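Local coordinates for carbohydrate oxidase (Microdochium nivale, PDB 3RJA), which oxidises the C1 hydroxyl of mono-, oligo- and polysaccharides to the lactone with bound FAD, reducing molecular oxygen to hydrogen peroxide, at residues F214-W220 and G255-I259; K322-L326 and V410-T414; F337-Y341 and W353-L357; L450-A455 and A468-K473. All coordinates share one frame; numbering follows the deposited sequence. Where two conformers were deposited one is given.

Interaction 1: residues F214-W220 and G255-I259; sequences FGVTLNW and GNPGI
G255 and W220 meet through one water, which donates to both carbonyl oxygens. G255 has a positive phi (128°), and a CB there would jam against the preceding carbonyl. N256 OD1 accepts a hydrogen bond from a second water, which also donates to P257 O and accepts from N219 N. P257 rests against L218 and W220, its CB 3.8 Å from L218 CD1 and its CG 3.8 Å from W220 CE3. L218 CD1 lies over one face of the W220 ring. P257 O accepts from L218 N at 3.0 Å. G258 pairs with T217 as a non-hydrogen-bonded antiparallel pair. G258 CA comes within 3.1 Å of V216 O, where a CB would be tight. I259 forms the hydrogen-bonded pair with V216: V216 N is 2.9 Å from I259 O, and I259 N is 2.8 Å from V216 O. I259 CG2, anti to the backbone N, reaches F214 CE1, CB meets V216 CB, and CD1 meets L218 CD2. The V216-I259 and T217-G258 pairs join strands 211-217 and 258-264 in the large antiparallel sheet. Helix 267-278 packs on V216 and I259, helix 223-239 on W220, and strand 245-251 continues the sheet beyond G258.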
loop_
_atom_site.group_PDB
_atom_site.type_symbol
_atom_site.label_atom_id
_atom_site.label_comp_id
_atom_site.label_asym_id
_atom_site.label_seq_id
_atom_site.Cartn_x
_atom_site.Cartn_y
_atom_site.Cartn_z
ATOM N N PHE A 214 -18.740 -10.544 -4.207
ATOM C CA PHE A 214 -18.844 -11.776 -4.952
ATOM C C PHE A 214 -17.588 -12.607 -4.814
ATOM O O PHE A 214 -16.537 -12.110 -4.363
ATOM C CB PHE A 214 -19.198 -11.491 -6.425
ATOM C CG PHE A 214 -18.148 -10.739 -7.182
ATOM C CD1 PHE A 214 -17.145 -11.425 -7.869
ATOM C CD2 PHE A 214 -18.181 -9.360 -7.247
ATOM C CE1 PHE A 214 -16.191 -10.744 -8.632
ATOM C CE2 PHE A 214 -17.233 -8.664 -7.974
ATOM C CZ PHE A 214 -16.226 -9.344 -8.669
ATOM N N GLY A 215 -17.708 -13.879 -5.195
ATOM C CA GLY A 215 -16.637 -14.830 -5.015
ATOM C C GLY A 215 -16.858 -16.039 -5.911
ATOM O O GLY A 215 -18.012 -16.413 -6.171
ATOM N N VAL A 216 -15.753 -16.620 -6.390
ATOM C CA VAL A 216 -15.780 -17.830 -7.214
ATOM C C VAL A 216 -14.681 -18.786 -6.751
ATOM O O VAL A 216 -13.501 -18.447 -6.814
ATOM C CB VAL A 216 -15.544 -17.518 -8.729
ATOM C CG1 VAL A 216 -15.576 -18.810 -9.544
ATOM C CG2 VAL A 216 -16.580 -16.500 -9.254
ATOM N N THR A 217 -15.070 -19.968 -6.277
ATOM C CA THR A 217 -14.113 -21.029 -5.996
ATOM C C THR A 217 -13.686 -21.632 -7.334
ATOM O O THR A 217 -14.508 -22.210 -8.041
ATOM C CB THR A 217 -14.772 -22.104 -5.114
ATOM O OG1 THR A 217 -15.478 -21.467 -4.044
ATOM C CG2 THR A 217 -13.742 -23.065 -4.534
ATOM N N LEU A 218 -12.417 -21.480 -7.700
ATOM C CA LEU A 218 -11.995 -21.756 -9.066
ATOM C C LEU A 218 -11.881 -23.241 -9.359
ATOM O O LEU A 218 -12.137 -23.667 -10.480
ATOM C CB LEU A 218 -10.676 -21.048 -9.404
ATOM C CG LEU A 218 -10.828 -19.522 -9.426
ATOM C CD1 LEU A 218 -9.465 -18.822 -9.338
ATOM C CD2 LEU A 218 -11.607 -19.116 -10.698
ATOM N N ASN A 219 -11.500 -24.003 -8.336
ATOM C CA ASN A 219 -11.143 -25.415 -8.461
ATOM C C ASN A 219 -10.120 -25.768 -9.553
ATOM O O ASN A 219 -10.337 -26.709 -10.306
ATOM C CB ASN A 219 -12.399 -26.286 -8.552
ATOM C CG ASN A 219 -13.248 -26.178 -7.311
ATOM O OD1 ASN A 219 -12.749 -26.341 -6.202
ATOM N ND2 ASN A 219 -14.521 -25.871 -7.479
ATOM N N TRP A 220 -9.012 -25.013 -9.622
ATOM C CA TRP A 220 -7.893 -25.359 -10.500
ATOM C C TRP A 220 -7.032 -26.435 -9.808
ATOM O O TRP A 220 -6.212 -26.117 -8.934
ATOM C CB TRP A 220 -7.051 -24.115 -10.848
ATOM C CG TRP A 220 -7.808 -23.011 -11.531
ATOM C CD1 TRP A 220 -8.995 -23.121 -12.198
ATOM C CD2 TRP A 220 -7.439 -21.629 -11.599
ATOM N NE1 TRP A 220 -9.390 -21.900 -12.687
ATOM C CE2 TRP A 220 -8.445 -20.963 -12.346
ATOM C CE3 TRP A 220 -6.341 -20.888 -11.124
ATOM C CZ2 TRP A 220 -8.390 -19.587 -12.623
ATOM C CZ3 TRP A 220 -6.286 -19.530 -11.397
ATOM C CH2 TRP A 220 -7.314 -18.887 -12.134
ATOM N N GLY A 255 -3.442 -24.143 -2.789
ATOM C CA GLY A 255 -4.047 -24.920 -3.866
ATOM C C GLY A 255 -5.549 -24.774 -3.977
ATOM O O GLY A 255 -6.188 -25.563 -4.663
ATOM N N ASN A 256 -6.114 -23.778 -3.300
ATOM C CA ASN A 256 -7.552 -23.495 -3.374
ATOM C C ASN A 256 -7.819 -22.077 -3.901
ATOM O O ASN A 256 -8.448 -21.256 -3.218
ATOM C CB ASN A 256 -8.213 -23.700 -1.997
ATOM C CG ASN A 256 -9.745 -23.738 -2.063
ATOM O OD1 ASN A 256 -10.340 -24.106 -3.083
ATOM N ND2 ASN A 256 -10.383 -23.351 -0.966
ATOM N N PRO A 257 -7.359 -21.769 -5.132
ATOM C CA PRO A 257 -7.575 -20.387 -5.593
ATOM C C PRO A 257 -9.063 -19.959 -5.743
ATOM O O PRO A 257 -9.962 -20.779 -6.036
ATOM C CB PRO A 257 -6.877 -20.354 -6.962
ATOM C CG PRO A 257 -6.907 -21.771 -7.446
ATOM C CD PRO A 257 -6.741 -22.611 -6.182
ATOM N N GLY A 258 -9.313 -18.674 -5.535
ATOM C CA GLY A 258 -10.648 -18.144 -5.714
ATOM C C GLY A 258 -10.565 -16.759 -6.323
ATOM O O GLY A 258 -9.546 -16.088 -6.201
ATOM N N ILE A 259 -11.625 -16.349 -7.007
ATOM C CA ILE A 259 -11.812 -14.943 -7.302
ATOM C C ILE A 259 -12.545 -14.302 -6.117
ATOM O O ILE A 259 -13.544 -14.841 -5.643
ATOM C CB ILE A 259 -12.602 -14.747 -8.618
ATOM C CG1 ILE A 259 -11.702 -15.074 -9.829
ATOM C CG2 ILE A 259 -13.207 -13.357 -8.686
ATOM C CD1 ILE A 259 -12.456 -15.183 -11.208
HETATM O O HOH W 1 -12.707 -26.529 -3.696
HETATM O O HOH W 2 -10.109 -23.468 -5.687
HETATM O O HOH W 3 -4.771 -26.732 -6.897
#

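Interaction 2: residues K322-L326 and V410-T414; sequences KSLTL and VNSVT
V410 and L324 carry much of this helix-on-sheet packing, in which helix 403-414 lies against strand 318-326 of the large antiparallel sheet. The local axes run 20° from parallel and approach to 9.8 Å. The side chains meet through carbon atoms.

V410 buries the most surface here. Its two methyls divide the work. CG2 is held against the aliphatic part of K322, with K322 CD 3.8 Å from V410 CG2. CG1 turns to the leucine, 4.1 Å from L324 CD2. A bend at chi3 (85°) brings the lysine CE back beside the valine, and one at chi4 (77°) sets the direction of NZ. NZ forms salt bridges with D430 and D407, so the charge of this buried lysine is met by two carboxylates.

L324 reaches the helix with both methyls. CD1 sits 3.7 Å from V413 CB, the two side chains running past one another head to tail. CD2 touches T414 CG2 as well as V410. The leucine thus spans one turn of the helix, from V410 to T414. W422 of the short edge strand also packs on L324 and T414, and F388 of the adjoining strand touches L324 and V410.

V413 is shared with the next inward-facing residue of the strand. L326 and V413 meet at their tips, with L326 CD2 3.9 Å from V413 CG1.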
loop_
_atom_site.group_PDB
_atom_site.type_symbol
_atom_site.label_atom_id
_atom_site.label_comp_id
_atom_site.label_asym_id
_atom_site.label_seq_id
_atom_site.Cartn_x
_atom_site.Cartn_y
_atom_site.Cartn_z
ATOM N N LYS A 322 6.923 -9.995 -1.154
ATOM C CA LYS A 322 7.503 -9.517 -2.394
ATOM C C LYS A 322 6.361 -9.066 -3.277
ATOM O O LYS A 322 5.209 -9.384 -2.996
ATOM C CB LYS A 322 8.304 -10.623 -3.093
ATOM C CG LYS A 322 9.601 -11.021 -2.390
ATOM C CD LYS A 322 10.505 -11.961 -3.276
ATOM C CE LYS A 322 11.430 -11.197 -4.255
ATOM N NZ LYS A 322 12.606 -10.626 -3.486
ATOM N N SER A 323 6.681 -8.378 -4.368
ATOM C CA SER A 323 5.651 -7.927 -5.293
ATOM C C SER A 323 6.133 -7.947 -6.740
ATOM O O SER A 323 7.319 -8.080 -7.005
ATOM C CB SER A 323 5.162 -6.501 -4.928
ATOM O OG SER A 323 6.120 -5.505 -5.318
ATOM N N LEU A 324 5.171 -7.797 -7.652
ATOM C CA LEU A 324 5.397 -7.576 -9.078
ATOM C C LEU A 324 4.247 -6.769 -9.614
ATOM O O LEU A 324 3.090 -6.960 -9.190
ATOM C CB LEU A 324 5.460 -8.899 -9.852
ATOM C CG LEU A 324 6.772 -9.692 -9.733
ATOM C CD1 LEU A 324 6.649 -11.059 -10.440
ATOM C CD2 LEU A 324 7.970 -8.869 -10.276
ATOM N N THR A 325 4.565 -5.874 -10.551
ATOM C CA THR A 325 3.553 -5.244 -11.368
ATOM C C THR A 325 3.911 -5.674 -12.814
ATOM O O THR A 325 5.058 -5.615 -13.200
ATOM C CB THR A 325 3.512 -3.695 -11.164
ATOM O OG1 THR A 325 4.763 -3.092 -11.577
ATOM C CG2 THR A 325 3.256 -3.328 -9.663
ATOM N N LEU A 326 2.938 -6.132 -13.597
ATOM C CA LEU A 326 3.251 -6.642 -14.944
ATOM C C LEU A 326 2.352 -6.054 -15.987
ATOM O O LEU A 326 1.147 -5.910 -15.747
ATOM C CB LEU A 326 3.082 -8.162 -15.012
ATOM C CG LEU A 326 3.651 -9.044 -13.894
ATOM C CD1 LEU A 326 3.085 -10.481 -14.087
ATOM C CD2 LEU A 326 5.198 -9.027 -13.889
ATOM N N VAL A 410 9.097 -15.194 -7.700
ATOM C CA VAL A 410 9.200 -13.924 -8.401
ATOM C C VAL A 410 10.166 -14.088 -9.585
ATOM O O VAL A 410 9.915 -13.591 -10.682
ATOM C CB VAL A 410 9.684 -12.795 -7.440
ATOM C CG1 VAL A 410 10.259 -11.606 -8.220
ATOM C CG2 VAL A 410 8.540 -12.343 -6.510
ATOM N N ASN A 411 11.266 -14.803 -9.348
ATOM C CA ASN A 411 12.249 -15.070 -10.394
ATOM C C ASN A 411 11.612 -15.893 -11.521
ATOM O O ASN A 411 11.904 -15.675 -12.706
ATOM C CB ASN A 411 13.476 -15.789 -9.814
ATOM C CG ASN A 411 14.338 -16.437 -10.893
ATOM O OD1 ASN A 411 15.117 -15.758 -11.572
ATOM N ND2 ASN A 411 14.193 -17.764 -11.063
ATOM N N SER A 412 10.720 -16.815 -11.144
ATOM C CA SER A 412 10.004 -17.614 -12.148
ATOM C C SER A 412 9.318 -16.717 -13.180
ATOM O O SER A 412 9.296 -17.062 -14.359
ATOM C CB SER A 412 9.017 -18.613 -11.514
ATOM O OG SER A 412 7.738 -18.036 -11.317
ATOM N N VAL A 413 8.786 -15.560 -12.749
ATOM C CA VAL A 413 8.122 -14.633 -13.670
ATOM C C VAL A 413 9.125 -13.718 -14.378
ATOM O O VAL A 413 9.054 -13.545 -15.601
ATOM C CB VAL A 413 6.999 -13.784 -12.965
ATOM C CG1 VAL A 413 6.432 -12.700 -13.893
ATOM C CG2 VAL A 413 5.882 -14.660 -12.476
ATOM N N THR A 414 10.076 -13.152 -13.631
ATOM C CA THR A 414 10.948 -12.101 -14.190
ATOM C C THR A 414 11.937 -12.625 -15.211
ATOM O O THR A 414 12.272 -11.914 -16.186
ATOM C CB THR A 414 11.684 -11.240 -13.116
ATOM O OG1 THR A 414 12.546 -12.051 -12.309
ATOM C CG2 THR A 414 10.678 -10.505 -12.213
#

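Interaction 3: residues F337-Y341 and W353-L357; sequences FVDYY and WFYQL. With ABL ((2R,3R,4R,5R)-4,5-dihydroxy-2-(hydroxymethyl)-6-oxopiperidin-3-yl beta-D-glucopyranoside), chain G.
An aromatic cluster of F337, Y341 and Y355 joins helix 332-345 to the back of strand 352-359, whose other side carries the sugar-pocket residues F354 and Q356. Y355 takes part in two T-shaped stacks. F337 sends its edge to the Y355 face, with CZ over the ring centre and the planes at 86°. Y355 in turn points an edge at the Y341 face, with Y355 CE2 3.5 Å from Y341 CZ. The hydroxyls meet as well: Y355 OH donates to Y341 OH at 2.8 Å. Y341 CG is anti to the backbone N (chi1 -167°), which carries its ring across to the strand. Y341 OH also bonds to D251. A phenylalanine here would probably leave the Y355 hydroxyl without its acceptor and D251 without this partner. W353 CH2 touches Y341 CE1 at 4.1 Å, and L357 CD2 touches F337 CZ at 4.2 Å. Strand 352-359 runs between strands 245-251 and 384-392 of the sheet, and helix 223-239 packs on V338.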
loop_
_atom_site.group_PDB
_atom_site.type_symbol
_atom_site.label_atom_id
_atom_site.label_comp_id
_atom_site.label_asym_id
_atom_site.label_seq_id
_atom_site.Cartn_x
_atom_site.Cartn_y
_atom_site.Cartn_z
ATOM N N PHE A 337 5.251 -19.388 -13.673
ATOM C CA PHE A 337 4.515 -19.104 -12.437
ATOM C C PHE A 337 3.758 -20.346 -11.947
ATOM O O PHE A 337 3.851 -20.726 -10.785
ATOM C CB PHE A 337 3.545 -17.926 -12.640
ATOM C CG PHE A 337 2.704 -17.614 -11.428
ATOM C CD1 PHE A 337 1.493 -18.268 -11.209
ATOM C CD2 PHE A 337 3.117 -16.664 -10.518
ATOM C CE1 PHE A 337 0.697 -17.983 -10.093
ATOM C CE2 PHE A 337 2.328 -16.373 -9.393
ATOM C CZ PHE A 337 1.122 -17.031 -9.190
ATOM N N VAL A 338 2.996 -20.959 -12.851
ATOM C CA VAL A 338 2.186 -22.143 -12.551
ATOM C C VAL A 338 3.033 -23.402 -12.242
ATOM O O VAL A 338 2.646 -24.194 -11.373
ATOM C CB VAL A 338 1.138 -22.379 -13.668
ATOM C CG1 VAL A 338 0.418 -23.716 -13.496
ATOM C CG2 VAL A 338 0.096 -21.204 -13.667
ATOM N N ASP A 339 4.171 -23.568 -12.936
ATOM C CA ASP A 339 5.131 -24.650 -12.622
ATOM C C ASP A 339 5.552 -24.594 -11.137
ATOM O O ASP A 339 5.443 -25.589 -10.406
ATOM C CB ASP A 339 6.361 -24.575 -13.545
ATOM C CG ASP A 339 6.115 -25.217 -14.930
ATOM O OD1 ASP A 339 5.124 -25.950 -15.130
ATOM O OD2 ASP A 339 6.935 -24.988 -15.830
ATOM N N TYR A 340 5.985 -23.401 -10.698
ATOM C CA TYR A 340 6.410 -23.159 -9.321
ATOM C C TYR A 340 5.247 -23.317 -8.350
ATOM O O TYR A 340 5.380 -23.928 -7.304
ATOM C CB TYR A 340 6.972 -21.729 -9.234
ATOM C CG TYR A 340 7.907 -21.472 -8.070
ATOM C CD1 TYR A 340 7.421 -21.056 -6.832
ATOM C CD2 TYR A 340 9.283 -21.641 -8.218
ATOM C CE1 TYR A 340 8.300 -20.810 -5.755
ATOM C CE2 TYR A 340 10.163 -21.382 -7.177
ATOM C CZ TYR A 340 9.662 -20.966 -5.947
ATOM O OH TYR A 340 10.538 -20.733 -4.914
ATOM N N TYR A 341 4.095 -22.760 -8.712
ATOM C CA TYR A 341 2.864 -22.878 -7.919
ATOM C C TYR A 341 2.670 -24.339 -7.483
ATOM O O TYR A 341 2.508 -24.628 -6.279
ATOM C CB TYR A 341 1.695 -22.457 -8.806
ATOM C CG TYR A 341 0.360 -22.202 -8.168
ATOM C CD1 TYR A 341 0.092 -22.509 -6.814
ATOM C CD2 TYR A 341 -0.670 -21.643 -8.937
ATOM C CE1 TYR A 341 -1.177 -22.258 -6.254
ATOM C CE2 TYR A 341 -1.922 -21.405 -8.390
ATOM C CZ TYR A 341 -2.179 -21.706 -7.061
ATOM O OH TYR A 341 -3.428 -21.398 -6.560
ATOM N N TRP A 353 1.202 -19.086 3.574
ATOM C CA TRP A 353 1.605 -18.202 2.486
ATOM C C TRP A 353 0.380 -17.923 1.637
ATOM O O TRP A 353 -0.561 -18.724 1.636
ATOM C CB TRP A 353 2.760 -18.772 1.631
ATOM C CG TRP A 353 2.452 -20.082 0.913
ATOM C CD1 TRP A 353 2.836 -21.354 1.307
ATOM C CD2 TRP A 353 1.720 -20.256 -0.318
ATOM N NE1 TRP A 353 2.373 -22.289 0.410
ATOM C CE2 TRP A 353 1.677 -21.656 -0.589
ATOM C CE3 TRP A 353 1.080 -19.373 -1.208
ATOM C CZ2 TRP A 353 1.041 -22.191 -1.735
ATOM C CZ3 TRP A 353 0.428 -19.900 -2.332
ATOM C CH2 TRP A 353 0.402 -21.304 -2.578
ATOM N N PHE A 354 0.407 -16.793 0.922
ATOM C CA PHE A 354 -0.560 -16.505 -0.123
ATOM C C PHE A 354 0.057 -15.710 -1.291
ATOM O O PHE A 354 1.141 -15.120 -1.162
ATOM C CB PHE A 354 -1.809 -15.822 0.449
ATOM C CG PHE A 354 -1.584 -14.400 0.902
ATOM C CD1 PHE A 354 -1.509 -13.363 -0.025
ATOM C CD2 PHE A 354 -1.486 -14.096 2.274
ATOM C CE1 PHE A 354 -1.325 -12.029 0.399
ATOM C CE2 PHE A 354 -1.310 -12.783 2.713
ATOM C CZ PHE A 354 -1.225 -11.741 1.767
ATOM N N TYR A 355 -0.624 -15.732 -2.436
ATOM C CA TYR A 355 -0.415 -14.706 -3.469
ATOM C C TYR A 355 -1.778 -14.053 -3.732
ATOM O O TYR A 355 -2.824 -14.650 -3.492
ATOM C CB TYR A 355 0.157 -15.293 -4.769
ATOM C CG TYR A 355 -0.816 -16.216 -5.473
ATOM C CD1 TYR A 355 -1.819 -15.703 -6.290
ATOM C CD2 TYR A 355 -0.739 -17.615 -5.307
ATOM C CE1 TYR A 355 -2.710 -16.539 -6.933
ATOM C CE2 TYR A 355 -1.625 -18.468 -5.946
ATOM C CZ TYR A 355 -2.611 -17.917 -6.757
ATOM O OH TYR A 355 -3.517 -18.719 -7.393
ATOM N N GLN A 356 -1.752 -12.820 -4.220
ATOM C CA GLN A 356 -2.934 -12.146 -4.752
ATOM C C GLN A 356 -2.563 -11.597 -6.101
ATOM O O GLN A 356 -1.534 -10.920 -6.238
ATOM C CB GLN A 356 -3.404 -11.017 -3.828
ATOM C CG GLN A 356 -3.788 -11.523 -2.460
ATOM C CD GLN A 356 -4.028 -10.446 -1.443
ATOM O OE1 GLN A 356 -4.909 -10.566 -0.579
ATOM N NE2 GLN A 356 -3.243 -9.390 -1.517
ATOM N N LEU A 357 -3.387 -11.911 -7.102
ATOM C CA LEU A 357 -3.269 -11.330 -8.424
ATOM C C LEU A 357 -4.409 -10.321 -8.611
ATOM O O LEU A 357 -5.544 -10.698 -8.983
ATOM C CB LEU A 357 -3.301 -12.411 -9.498
ATOM C CG LEU A 357 -2.426 -13.682 -9.360
ATOM C CD1 LEU A 357 -2.562 -14.605 -10.593
ATOM C CD2 LEU A 357 -0.962 -13.410 -9.124
HETATM C C1A ABL G . -2.466 -6.759 1.852
HETATM O O1A ABL G . -2.045 -5.846 1.104
HETATM C C2A ABL G . -3.726 -7.569 1.481
HETATM O O2A ABL G . -4.616 -6.688 0.797
HETATM C C3A ABL G . -4.427 -8.215 2.702
HETATM O O3A ABL G . -5.367 -9.186 2.180
HETATM C C4A ABL G . -3.401 -8.949 3.543
HETATM O O1 ABL G . -4.015 -9.614 4.677
HETATM C C5A ABL G . -2.350 -7.920 4.086
HETATM N N5 ABL G . -1.809 -7.065 2.996
HETATM C C6A ABL G . -1.121 -8.608 4.733
HETATM O O6A ABL G . -0.471 -7.798 5.731
HETATM C C1 ABL G . -4.307 -11.038 4.597
HETATM C C2 ABL G . -4.350 -11.660 6.016
HETATM O O2 ABL G . -3.082 -11.445 6.646
HETATM C C3 ABL G . -4.688 -13.153 5.905
HETATM O O3 ABL G . -4.762 -13.769 7.190
HETATM C C4 ABL G . -6.017 -13.312 5.097
HETATM O O4 ABL G . -6.403 -14.673 4.967
HETATM C C5 ABL G . -5.861 -12.677 3.710
HETATM O O5 ABL G . -5.514 -11.282 3.890
HETATM C C6 ABL G . -7.116 -12.837 2.843
HETATM O O6 ABL G . -8.285 -12.373 3.437
#

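Interaction 4: residues L450-A455 and A468-K473; sequences LQKLKA and AVRPVK
Q451 lies alongside V472, both side chains pointing the same way, with V472 CG2 3.9 Å from Q451 CD. This is a C-terminal tail laid across a helix: 468-473, without regular structure, covers one side of helix 447-457. The helix lies in the berberine and berberine-like region.

Q451 also overlaps what precedes V472. Its CG is 3.4 Å from R470 O and 3.7 Å from V469 CG1. A water links the amide to the tail, donating to Q451 OE1 and accepting from R470 N. An alanine here would probably leave that water without its side-chain acceptor and remove the cover that CG and CD give to R470 O and V472 CG2.

V469 directs CG1 at the helix backbone and at L450 CB. K454 lies across the tail, its CG 3.5 Å from V469 O. The bend at chi2 (72°) lays the rest of its chain along that carbonyl, and NZ goes on to bond N193 O. P471 packs on both K454 and A455, and A455 CB comes 3.5 Å from K473 N at the chain end. R470 starts away from helix 447-457, and its NE forms a salt bridge with D436 of helix 435-443.

One backbone hydrogen bond joins the tail to the helix. V472 N lies 3.0 Å from Q451 O, nearly straight at 174°, and sits above the carbonyl plane. The helical donor A455 N reaches the same oxygen from the opposite face.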
loop_
_atom_site.group_PDB
_atom_site.type_symbol
_atom_site.label_atom_id
_atom_site.label_comp_id
_atom_site.label_asym_id
_atom_site.label_seq_id
_atom_site.Cartn_x
_atom_site.Cartn_y
_atom_site.Cartn_z
ATOM N N LEU A 450 12.320 11.718 -10.247
ATOM C CA LEU A 450 12.274 11.628 -8.781
ATOM C C LEU A 450 13.636 11.951 -8.154
ATOM O O LEU A 450 13.700 12.598 -7.102
ATOM C CB LEU A 450 11.775 10.235 -8.341
ATOM C CG LEU A 450 10.254 10.029 -8.543
ATOM C CD1 LEU A 450 9.870 8.582 -8.315
ATOM C CD2 LEU A 450 9.423 10.936 -7.620
ATOM N N GLN A 451 14.717 11.514 -8.820
ATOM C CA GLN A 451 16.108 11.771 -8.369
ATOM C C GLN A 451 16.467 13.265 -8.388
ATOM O O GLN A 451 17.127 13.773 -7.460
ATOM C CB GLN A 451 17.126 10.977 -9.211
ATOM C CG GLN A 451 17.104 9.476 -8.956
ATOM C CD GLN A 451 18.045 8.676 -9.858
ATOM O OE1 GLN A 451 18.467 7.572 -9.502
ATOM N NE2 GLN A 451 18.334 9.202 -11.029
ATOM N N LYS A 452 16.022 13.959 -9.433
ATOM C CA LYS A 452 16.157 15.412 -9.519
ATOM C C LYS A 452 15.349 16.095 -8.397
ATOM O O LYS A 452 15.859 16.957 -7.666
ATOM C CB LYS A 452 15.700 15.904 -10.902
ATOM C CG LYS A 452 16.514 15.321 -12.076
ATOM C CD LYS A 452 16.514 16.252 -13.300
ATOM C CE LYS A 452 17.060 15.556 -14.535
ATOM N NZ LYS A 452 16.957 16.423 -15.763
ATOM N N LEU A 453 14.083 15.706 -8.267
ATOM C CA LEU A 453 13.213 16.278 -7.224
ATOM C C LEU A 453 13.774 16.019 -5.804
ATOM O O LEU A 453 13.625 16.842 -4.903
ATOM C CB LEU A 453 11.803 15.692 -7.350
ATOM C CG LEU A 453 10.700 16.400 -6.606
ATOM C CD1 LEU A 453 10.416 17.768 -7.280
ATOM C CD2 LEU A 453 9.467 15.507 -6.671
ATOM N N LYS A 454 14.430 14.884 -5.624
ATOM C CA LYS A 454 15.091 14.545 -4.374
ATOM C C LYS A 454 16.250 15.500 -4.078
ATOM O O LYS A 454 16.413 15.948 -2.934
ATOM C CB LYS A 454 15.608 13.093 -4.430
ATOM C CG LYS A 454 16.179 12.545 -3.131
ATOM C CD LYS A 454 15.088 12.258 -2.069
ATOM C CE LYS A 454 15.735 11.778 -0.795
ATOM N NZ LYS A 454 14.749 11.344 0.239
ATOM N N ALA A 455 17.059 15.793 -5.104
ATOM C CA ALA A 455 18.187 16.722 -4.976
ATOM C C ALA A 455 17.624 18.104 -4.612
ATOM O O ALA A 455 18.214 18.818 -3.808
ATOM C CB ALA A 455 19.033 16.786 -6.302
ATOM N N ALA A 468 15.134 4.752 -0.184
ATOM C CA ALA A 468 14.860 6.114 -0.637
ATOM C C ALA A 468 15.492 6.298 -2.008
ATOM O O ALA A 468 16.550 5.722 -2.293
ATOM C CB ALA A 468 15.458 7.167 0.359
ATOM N N VAL A 469 14.855 7.113 -2.837
ATOM C CA VAL A 469 15.430 7.585 -4.086
ATOM C C VAL A 469 16.739 8.368 -3.789
ATOM O O VAL A 469 16.791 9.137 -2.835
ATOM C CB VAL A 469 14.372 8.471 -4.803
ATOM C CG1 VAL A 469 14.967 9.279 -5.910
ATOM C CG2 VAL A 469 13.205 7.593 -5.354
ATOM N N ARG A 470 17.796 8.165 -4.578
ATOM C CA ARG A 470 19.014 8.994 -4.421
ATOM C C ARG A 470 18.808 10.425 -4.928
ATOM O O ARG A 470 18.206 10.612 -5.979
ATOM C CB ARG A 470 20.221 8.398 -5.155
ATOM C CG ARG A 470 20.729 7.098 -4.618
ATOM C CD ARG A 470 22.106 6.714 -5.245
ATOM N NE ARG A 470 22.511 5.392 -4.774
ATOM C CZ ARG A 470 23.072 5.166 -3.589
ATOM N NH1 ARG A 470 23.302 6.174 -2.751
ATOM N NH2 ARG A 470 23.407 3.930 -3.238
ATOM N N PRO A 471 19.297 11.434 -4.169
ATOM C CA PRO A 471 19.373 12.799 -4.679
ATOM C C PRO A 471 20.436 12.880 -5.787
ATOM O O PRO A 471 21.613 12.623 -5.535
ATOM C CB PRO A 471 19.835 13.613 -3.462
ATOM C CG PRO A 471 20.502 12.637 -2.584
ATOM C CD PRO A 471 19.810 11.327 -2.793
ATOM N N VAL A 472 20.006 13.204 -7.001
ATOM C CA VAL A 472 20.930 13.388 -8.130
ATOM C C VAL A 472 20.620 14.715 -8.822
ATOM O O VAL A 472 19.604 14.837 -9.509
ATOM C CB VAL A 472 20.837 12.229 -9.155
ATOM C CG1 VAL A 472 21.957 12.348 -10.188
ATOM C CG2 VAL A 472 20.917 10.889 -8.453
ATOM N N LYS A 473 21.481 15.715 -8.611
ATOM C CA LYS A 473 21.368 17.007 -9.300
ATOM C C LYS A 473 21.253 16.802 -10.814
ATOM O O LYS A 473 21.968 15.998 -11.422
ATOM C CB LYS A 473 22.584 17.887 -9.003
ATOM C CG LYS A 473 22.615 18.484 -7.613
ATOM C CD LYS A 473 23.791 19.447 -7.468
ATOM C CE LYS A 473 23.680 20.298 -6.208
ATOM N NZ LYS A 473 24.660 21.426 -6.233
ATOM O OXT LYS A 473 20.419 17.420 -11.468
HETATM O O HOH W 4 17.697 6.284 -6.769
#

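Interactions 1, 2 and 3 all reach the large antiparallel sheet. Interaction 3 is the middle one. It touches interaction 1 where P257 CD meets Y341 OH at 3.5 Å, and interaction 2 where V413 CG2 meets F337 CD2 at 3.9 Å. Along the chain it is nested within the loop that interaction 2 closes. It is also the one that lines the pocket, since F354 and Q356 contact the bound substrate analogue. In interaction 2, the S323 side chain is about 9 Å from the analogue and about 10 Å from FAD. Interaction 4 stands apart, its centre about 43 Å from that of interaction 1, yet the side chain of A468 is about 8 Å from FAD.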